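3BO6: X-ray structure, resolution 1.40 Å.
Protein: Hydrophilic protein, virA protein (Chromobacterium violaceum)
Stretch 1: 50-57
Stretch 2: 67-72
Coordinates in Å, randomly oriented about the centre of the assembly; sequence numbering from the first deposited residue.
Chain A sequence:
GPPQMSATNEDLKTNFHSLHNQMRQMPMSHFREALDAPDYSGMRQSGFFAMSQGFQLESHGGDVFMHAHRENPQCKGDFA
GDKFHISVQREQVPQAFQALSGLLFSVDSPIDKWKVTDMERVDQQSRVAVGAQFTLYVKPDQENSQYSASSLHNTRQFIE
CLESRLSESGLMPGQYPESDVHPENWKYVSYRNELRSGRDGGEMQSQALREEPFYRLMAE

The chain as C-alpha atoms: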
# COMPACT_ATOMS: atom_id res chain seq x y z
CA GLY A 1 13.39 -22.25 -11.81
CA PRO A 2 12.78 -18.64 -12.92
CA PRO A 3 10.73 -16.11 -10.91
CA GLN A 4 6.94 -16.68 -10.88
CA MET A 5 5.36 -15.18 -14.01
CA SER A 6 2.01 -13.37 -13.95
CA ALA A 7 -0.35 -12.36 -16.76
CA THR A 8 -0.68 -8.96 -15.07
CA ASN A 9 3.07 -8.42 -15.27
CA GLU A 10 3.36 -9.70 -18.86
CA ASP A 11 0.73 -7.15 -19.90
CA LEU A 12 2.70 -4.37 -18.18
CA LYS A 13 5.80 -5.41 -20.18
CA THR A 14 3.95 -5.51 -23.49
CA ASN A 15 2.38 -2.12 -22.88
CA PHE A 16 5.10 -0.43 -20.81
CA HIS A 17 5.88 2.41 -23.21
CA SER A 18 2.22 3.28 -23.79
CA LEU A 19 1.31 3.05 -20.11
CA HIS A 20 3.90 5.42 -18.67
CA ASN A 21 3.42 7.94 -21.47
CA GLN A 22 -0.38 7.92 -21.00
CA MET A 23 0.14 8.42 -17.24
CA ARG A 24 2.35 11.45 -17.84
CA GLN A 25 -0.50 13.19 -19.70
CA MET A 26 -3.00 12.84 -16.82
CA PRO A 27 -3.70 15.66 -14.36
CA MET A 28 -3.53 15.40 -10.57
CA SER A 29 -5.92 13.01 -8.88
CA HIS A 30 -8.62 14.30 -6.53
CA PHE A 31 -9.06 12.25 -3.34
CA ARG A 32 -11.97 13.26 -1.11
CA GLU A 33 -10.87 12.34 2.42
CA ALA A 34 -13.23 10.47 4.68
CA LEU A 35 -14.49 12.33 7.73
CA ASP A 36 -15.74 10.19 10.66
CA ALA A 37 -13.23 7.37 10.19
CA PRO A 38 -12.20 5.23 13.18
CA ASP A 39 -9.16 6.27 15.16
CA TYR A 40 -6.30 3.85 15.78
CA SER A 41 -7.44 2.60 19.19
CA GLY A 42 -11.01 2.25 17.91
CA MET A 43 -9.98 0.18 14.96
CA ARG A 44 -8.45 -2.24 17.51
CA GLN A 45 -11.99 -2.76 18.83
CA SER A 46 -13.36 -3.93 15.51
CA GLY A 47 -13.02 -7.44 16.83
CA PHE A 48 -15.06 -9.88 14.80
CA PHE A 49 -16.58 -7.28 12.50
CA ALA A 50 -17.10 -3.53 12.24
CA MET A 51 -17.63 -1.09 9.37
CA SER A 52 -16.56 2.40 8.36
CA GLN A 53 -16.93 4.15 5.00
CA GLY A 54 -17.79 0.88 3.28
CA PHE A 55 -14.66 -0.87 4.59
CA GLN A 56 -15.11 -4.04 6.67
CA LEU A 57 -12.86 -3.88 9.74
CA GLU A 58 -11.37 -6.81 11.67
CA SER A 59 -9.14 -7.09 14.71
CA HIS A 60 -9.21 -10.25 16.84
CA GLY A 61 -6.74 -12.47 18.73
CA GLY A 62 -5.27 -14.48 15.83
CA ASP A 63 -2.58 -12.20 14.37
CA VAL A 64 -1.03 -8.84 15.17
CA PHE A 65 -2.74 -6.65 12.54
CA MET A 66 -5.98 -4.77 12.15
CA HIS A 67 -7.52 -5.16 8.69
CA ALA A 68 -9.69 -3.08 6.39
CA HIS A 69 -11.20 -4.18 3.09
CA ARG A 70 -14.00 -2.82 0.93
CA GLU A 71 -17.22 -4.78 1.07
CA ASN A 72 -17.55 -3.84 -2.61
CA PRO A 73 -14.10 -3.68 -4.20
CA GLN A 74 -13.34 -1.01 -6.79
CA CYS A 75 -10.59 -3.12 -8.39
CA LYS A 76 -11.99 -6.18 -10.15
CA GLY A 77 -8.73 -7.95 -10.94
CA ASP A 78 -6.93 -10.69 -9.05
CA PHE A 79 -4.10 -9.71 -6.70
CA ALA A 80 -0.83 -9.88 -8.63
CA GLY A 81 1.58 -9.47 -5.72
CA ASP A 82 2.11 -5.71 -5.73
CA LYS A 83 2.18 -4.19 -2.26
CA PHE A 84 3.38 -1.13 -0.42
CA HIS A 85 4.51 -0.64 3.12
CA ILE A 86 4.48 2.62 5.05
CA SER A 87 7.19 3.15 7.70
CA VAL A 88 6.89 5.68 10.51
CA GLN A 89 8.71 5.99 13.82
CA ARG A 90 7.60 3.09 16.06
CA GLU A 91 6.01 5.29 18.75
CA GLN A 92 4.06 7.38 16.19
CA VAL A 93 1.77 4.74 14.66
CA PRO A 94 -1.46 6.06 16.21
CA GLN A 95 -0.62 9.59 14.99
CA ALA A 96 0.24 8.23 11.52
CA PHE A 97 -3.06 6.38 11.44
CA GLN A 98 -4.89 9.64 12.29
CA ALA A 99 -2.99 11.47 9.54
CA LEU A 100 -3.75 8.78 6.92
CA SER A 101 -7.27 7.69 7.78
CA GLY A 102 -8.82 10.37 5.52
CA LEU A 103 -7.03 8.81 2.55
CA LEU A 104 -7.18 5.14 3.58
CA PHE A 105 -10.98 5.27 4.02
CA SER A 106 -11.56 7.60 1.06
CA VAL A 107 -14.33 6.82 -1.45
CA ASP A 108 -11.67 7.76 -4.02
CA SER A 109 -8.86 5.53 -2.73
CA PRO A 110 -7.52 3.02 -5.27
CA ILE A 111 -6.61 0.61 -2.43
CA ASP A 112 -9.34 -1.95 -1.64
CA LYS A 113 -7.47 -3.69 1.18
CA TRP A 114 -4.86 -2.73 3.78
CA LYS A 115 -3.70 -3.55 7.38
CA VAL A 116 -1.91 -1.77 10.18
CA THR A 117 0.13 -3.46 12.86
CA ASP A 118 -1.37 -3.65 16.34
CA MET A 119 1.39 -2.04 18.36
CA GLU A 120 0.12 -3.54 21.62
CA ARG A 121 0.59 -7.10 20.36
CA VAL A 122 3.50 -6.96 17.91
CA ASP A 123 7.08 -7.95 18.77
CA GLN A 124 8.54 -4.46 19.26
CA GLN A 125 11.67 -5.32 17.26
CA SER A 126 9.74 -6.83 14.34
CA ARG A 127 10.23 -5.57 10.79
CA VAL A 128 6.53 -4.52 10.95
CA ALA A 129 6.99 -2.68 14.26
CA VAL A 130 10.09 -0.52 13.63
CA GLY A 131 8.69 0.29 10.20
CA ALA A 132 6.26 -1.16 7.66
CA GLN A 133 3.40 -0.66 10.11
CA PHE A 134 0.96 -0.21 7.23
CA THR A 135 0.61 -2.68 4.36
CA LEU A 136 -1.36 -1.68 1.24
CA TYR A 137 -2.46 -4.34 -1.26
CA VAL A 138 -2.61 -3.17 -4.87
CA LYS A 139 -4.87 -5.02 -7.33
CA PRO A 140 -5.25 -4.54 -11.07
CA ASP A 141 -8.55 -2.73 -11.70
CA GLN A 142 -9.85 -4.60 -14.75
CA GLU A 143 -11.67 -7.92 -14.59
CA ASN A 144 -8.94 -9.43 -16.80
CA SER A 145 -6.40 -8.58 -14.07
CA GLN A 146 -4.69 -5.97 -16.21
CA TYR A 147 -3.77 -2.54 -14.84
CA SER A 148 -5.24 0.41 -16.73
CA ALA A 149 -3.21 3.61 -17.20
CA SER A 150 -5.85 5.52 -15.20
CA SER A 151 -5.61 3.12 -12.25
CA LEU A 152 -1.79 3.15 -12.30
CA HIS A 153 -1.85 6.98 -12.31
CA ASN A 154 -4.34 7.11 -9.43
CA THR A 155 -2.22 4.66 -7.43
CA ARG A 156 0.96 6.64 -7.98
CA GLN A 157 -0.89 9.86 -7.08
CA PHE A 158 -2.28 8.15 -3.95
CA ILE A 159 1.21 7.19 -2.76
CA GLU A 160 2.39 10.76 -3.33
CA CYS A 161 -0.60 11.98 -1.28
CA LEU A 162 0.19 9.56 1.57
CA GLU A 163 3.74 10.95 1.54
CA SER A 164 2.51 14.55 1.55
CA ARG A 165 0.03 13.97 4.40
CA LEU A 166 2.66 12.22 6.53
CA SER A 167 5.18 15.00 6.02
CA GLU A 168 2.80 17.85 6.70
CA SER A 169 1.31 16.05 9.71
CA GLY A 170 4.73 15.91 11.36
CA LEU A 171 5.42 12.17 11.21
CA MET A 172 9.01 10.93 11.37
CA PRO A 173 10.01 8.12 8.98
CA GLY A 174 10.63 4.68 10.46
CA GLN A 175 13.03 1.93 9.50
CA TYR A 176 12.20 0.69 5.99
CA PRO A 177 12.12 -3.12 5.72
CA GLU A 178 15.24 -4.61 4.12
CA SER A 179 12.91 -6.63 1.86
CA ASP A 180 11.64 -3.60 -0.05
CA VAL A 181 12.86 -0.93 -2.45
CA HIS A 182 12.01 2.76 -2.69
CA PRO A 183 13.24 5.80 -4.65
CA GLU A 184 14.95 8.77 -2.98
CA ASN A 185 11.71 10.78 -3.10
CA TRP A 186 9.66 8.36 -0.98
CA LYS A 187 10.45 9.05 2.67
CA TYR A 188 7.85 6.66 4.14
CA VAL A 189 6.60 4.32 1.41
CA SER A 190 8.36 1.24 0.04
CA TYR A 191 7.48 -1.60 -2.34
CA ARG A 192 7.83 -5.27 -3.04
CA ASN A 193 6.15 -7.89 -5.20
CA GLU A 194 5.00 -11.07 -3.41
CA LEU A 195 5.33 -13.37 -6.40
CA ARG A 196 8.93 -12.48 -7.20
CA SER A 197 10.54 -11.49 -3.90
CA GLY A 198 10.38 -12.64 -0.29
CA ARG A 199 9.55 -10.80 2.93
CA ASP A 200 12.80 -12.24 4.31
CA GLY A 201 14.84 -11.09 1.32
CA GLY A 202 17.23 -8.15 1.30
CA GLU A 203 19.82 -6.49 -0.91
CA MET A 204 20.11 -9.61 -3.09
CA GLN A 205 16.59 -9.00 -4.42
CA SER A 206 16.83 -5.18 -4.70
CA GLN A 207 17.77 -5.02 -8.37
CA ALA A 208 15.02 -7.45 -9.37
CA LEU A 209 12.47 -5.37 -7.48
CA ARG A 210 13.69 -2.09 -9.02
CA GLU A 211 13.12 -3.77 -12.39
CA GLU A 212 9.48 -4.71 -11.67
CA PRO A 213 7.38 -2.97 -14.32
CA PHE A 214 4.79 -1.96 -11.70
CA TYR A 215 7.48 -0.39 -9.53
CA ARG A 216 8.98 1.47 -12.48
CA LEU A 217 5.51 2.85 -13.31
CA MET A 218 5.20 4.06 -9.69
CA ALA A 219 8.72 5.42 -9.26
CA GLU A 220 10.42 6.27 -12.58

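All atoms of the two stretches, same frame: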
# COMPACT_ATOMS: atom_id res chain seq x y z
N ALA A 50 -16.60 -4.90 12.13
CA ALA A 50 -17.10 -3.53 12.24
C ALA A 50 -17.02 -2.92 10.86
O ALA A 50 -16.41 -3.52 9.97
CB ALA A 50 -16.27 -2.73 13.23
N MET A 51 -17.62 -1.76 10.67
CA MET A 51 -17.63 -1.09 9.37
C MET A 51 -17.37 0.40 9.49
O MET A 51 -17.82 1.05 10.45
CB MET A 51 -19.00 -1.24 8.68
CG MET A 51 -19.43 -2.64 8.33
SD MET A 51 -18.57 -3.30 6.90
CE MET A 51 -18.73 -1.98 5.68
N SER A 52 -16.65 0.95 8.52
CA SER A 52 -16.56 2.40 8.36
C SER A 52 -16.31 2.74 6.90
O SER A 52 -15.43 2.15 6.27
CB SER A 52 -15.45 2.97 9.23
OG SER A 52 -15.42 4.39 9.11
N GLN A 53 -17.10 3.67 6.37
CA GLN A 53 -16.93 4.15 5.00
C GLN A 53 -16.94 3.04 3.96
O GLN A 53 -16.25 3.11 2.94
CB GLN A 53 -15.64 4.97 4.88
CG GLN A 53 -15.62 6.20 5.79
CD GLN A 53 -16.49 7.32 5.26
OE1 GLN A 53 -16.97 7.27 4.13
NE2 GLN A 53 -16.70 8.35 6.08
N GLY A 54 -17.71 1.99 4.22
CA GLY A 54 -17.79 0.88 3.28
C GLY A 54 -16.64 -0.12 3.36
O GLY A 54 -16.59 -1.06 2.57
N PHE A 55 -15.73 0.08 4.32
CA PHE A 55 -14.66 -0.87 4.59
C PHE A 55 -15.06 -1.77 5.77
O PHE A 55 -15.48 -1.27 6.82
CB PHE A 55 -13.35 -0.13 4.93
CG PHE A 55 -12.63 0.46 3.74
CD1 PHE A 55 -13.05 1.66 3.17
CD2 PHE A 55 -11.53 -0.18 3.19
CE1 PHE A 55 -12.37 2.20 2.07
CE2 PHE A 55 -10.85 0.35 2.12
CZ PHE A 55 -11.27 1.53 1.54
N GLN A 56 -14.97 -3.08 5.58
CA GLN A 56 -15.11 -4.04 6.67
C GLN A 56 -13.84 -4.02 7.51
O GLN A 56 -12.74 -4.07 6.96
CB GLN A 56 -15.32 -5.44 6.10
CG GLN A 56 -16.55 -5.57 5.21
CD GLN A 56 -16.80 -6.98 4.71
OE1 GLN A 56 -17.81 -7.26 4.06
NE2 GLN A 56 -15.89 -7.89 5.02
N LEU A 57 -13.99 -3.94 8.83
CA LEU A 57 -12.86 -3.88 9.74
C LEU A 57 -12.78 -5.14 10.60
O LEU A 57 -13.81 -5.64 11.06
CB LEU A 57 -12.96 -2.67 10.65
CG LEU A 57 -13.33 -1.33 10.01
CD1 LEU A 57 -13.43 -0.25 11.09
CD2 LEU A 57 -12.28 -0.95 8.98
N HIS A 67 -7.32 -5.06 10.14
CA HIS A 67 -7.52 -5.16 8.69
C HIS A 67 -8.71 -4.32 8.24
O HIS A 67 -9.72 -4.24 8.93
CB HIS A 67 -7.80 -6.61 8.31
CG HIS A 67 -6.80 -7.59 8.84
ND1 HIS A 67 -5.75 -8.06 8.08
CD2 HIS A 67 -6.68 -8.18 10.05
CE1 HIS A 67 -5.03 -8.90 8.79
NE2 HIS A 67 -5.58 -9.00 9.99
N ALA A 68 -8.61 -3.78 7.03
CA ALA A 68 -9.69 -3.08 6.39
C ALA A 68 -9.79 -3.56 4.96
O ALA A 68 -8.78 -3.61 4.25
CB ALA A 68 -9.43 -1.57 6.42
N HIS A 69 -11.00 -3.85 4.50
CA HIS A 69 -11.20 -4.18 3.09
C HIS A 69 -12.59 -3.77 2.65
O HIS A 69 -13.54 -3.94 3.37
CB HIS A 69 -10.93 -5.64 2.78
CG HIS A 69 -11.95 -6.57 3.33
ND1 HIS A 69 -11.83 -7.14 4.58
CD2 HIS A 69 -13.10 -7.05 2.79
CE1 HIS A 69 -12.87 -7.93 4.79
NE2 HIS A 69 -13.65 -7.89 3.73
N ARG A 70 -12.70 -3.23 1.44
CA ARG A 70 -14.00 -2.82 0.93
C ARG A 70 -14.95 -3.99 0.79
O ARG A 70 -14.59 -5.04 0.25
CB ARG A 70 -13.85 -2.17 -0.44
CG ARG A 70 -13.28 -0.77 -0.40
CD ARG A 70 -13.34 -0.13 -1.77
NE ARG A 70 -13.12 1.32 -1.72
CZ ARG A 70 -12.13 1.95 -2.35
NH1 ARG A 70 -11.25 1.27 -3.06
NH2 ARG A 70 -12.03 3.27 -2.25
N GLU A 71 -16.17 -3.81 1.27
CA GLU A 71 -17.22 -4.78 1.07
C GLU A 71 -17.47 -4.94 -0.42
O GLU A 71 -17.70 -6.05 -0.90
CB GLU A 71 -18.48 -4.30 1.80
CG GLU A 71 -19.66 -5.22 1.69
CD GLU A 71 -20.82 -4.70 2.50
OE1 GLU A 71 -20.63 -4.36 3.68
OE2 GLU A 71 -21.92 -4.62 1.95
N ASN A 72 -17.41 -3.83 -1.15
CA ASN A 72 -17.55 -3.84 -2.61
C ASN A 72 -16.27 -3.28 -3.24
O ASN A 72 -16.09 -2.06 -3.31
CB ASN A 72 -18.77 -3.02 -3.05
CG ASN A 72 -20.07 -3.73 -2.75
OD1 ASN A 72 -20.34 -4.81 -3.27
ND2 ASN A 72 -20.89 -3.12 -1.91
O HOH W 1 -17.42 -1.15 -0.01
O HOH W 2 -11.30 -6.55 7.07

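The contact is an antiparallel strand pairing, and three backbone hydrogen bonds hold it. Gln56 and His69 form the hydrogen-bonded pair: Gln56 N donates to His69 O at 2.8 Å, and His69 N returns a bond to Gln56 O at 3.0 Å. One step outward, just past the strand's end, Glu71 N donates to Gly54 O at 3.1 Å and nearly in line. Between these bonds Arg70 CA lies 3.5 Å from Gly54 O and Phe55 CA lies 3.5 Å from His69 O; beyond the Gln56-His69 pair, Gln56 O lies 3.3 Å from Ala68 CA and His67 O lies 3.3 Å from Leu57 CA.

Two waters extend the ladder. Water 1 donates to Gly54 O (2.7 Å) and accepts from Asn72 N (2.9 Å), linking the turn to the end of the second stretch. Water 2 donates to Gln56 O (2.9 Å) and sits 2.6 Å from His69 ND1, joining backbone to imidazole.

Gly54 belongs to the type I' turn from Ser52 to Phe55, which folds the first stretch into a hairpin. At its backbone angles a CB would jam against the preceding carbonyl, so glycine suits the position while its own carbonyl serves the neighbouring strand.

Side chains sort by face. Gln56 and His69 share one, partly exposed: Gln56 CB lies over the imidazole, 4.0 Å from the His69 ring centroid, so the aliphatic part of a polar residue supplies the packing. Phe55, Leu57, Ala68 and Arg70 share the other, all buried. There Arg70 CG sits 3.8 Å from the Phe55 ring centroid, over its face, and Arg70's NH1 and NH2 are hydrogen-bonded elsewhere in the structure. The small Ala68 side chain packs against both apolar neighbours across the strand, its CB 3.9 Å from Leu57 CD2 and 4.1 Å from Phe55 CD2. At the exposed margin, Met51 CE reaches within 3.6 Å of Glu71 OE1.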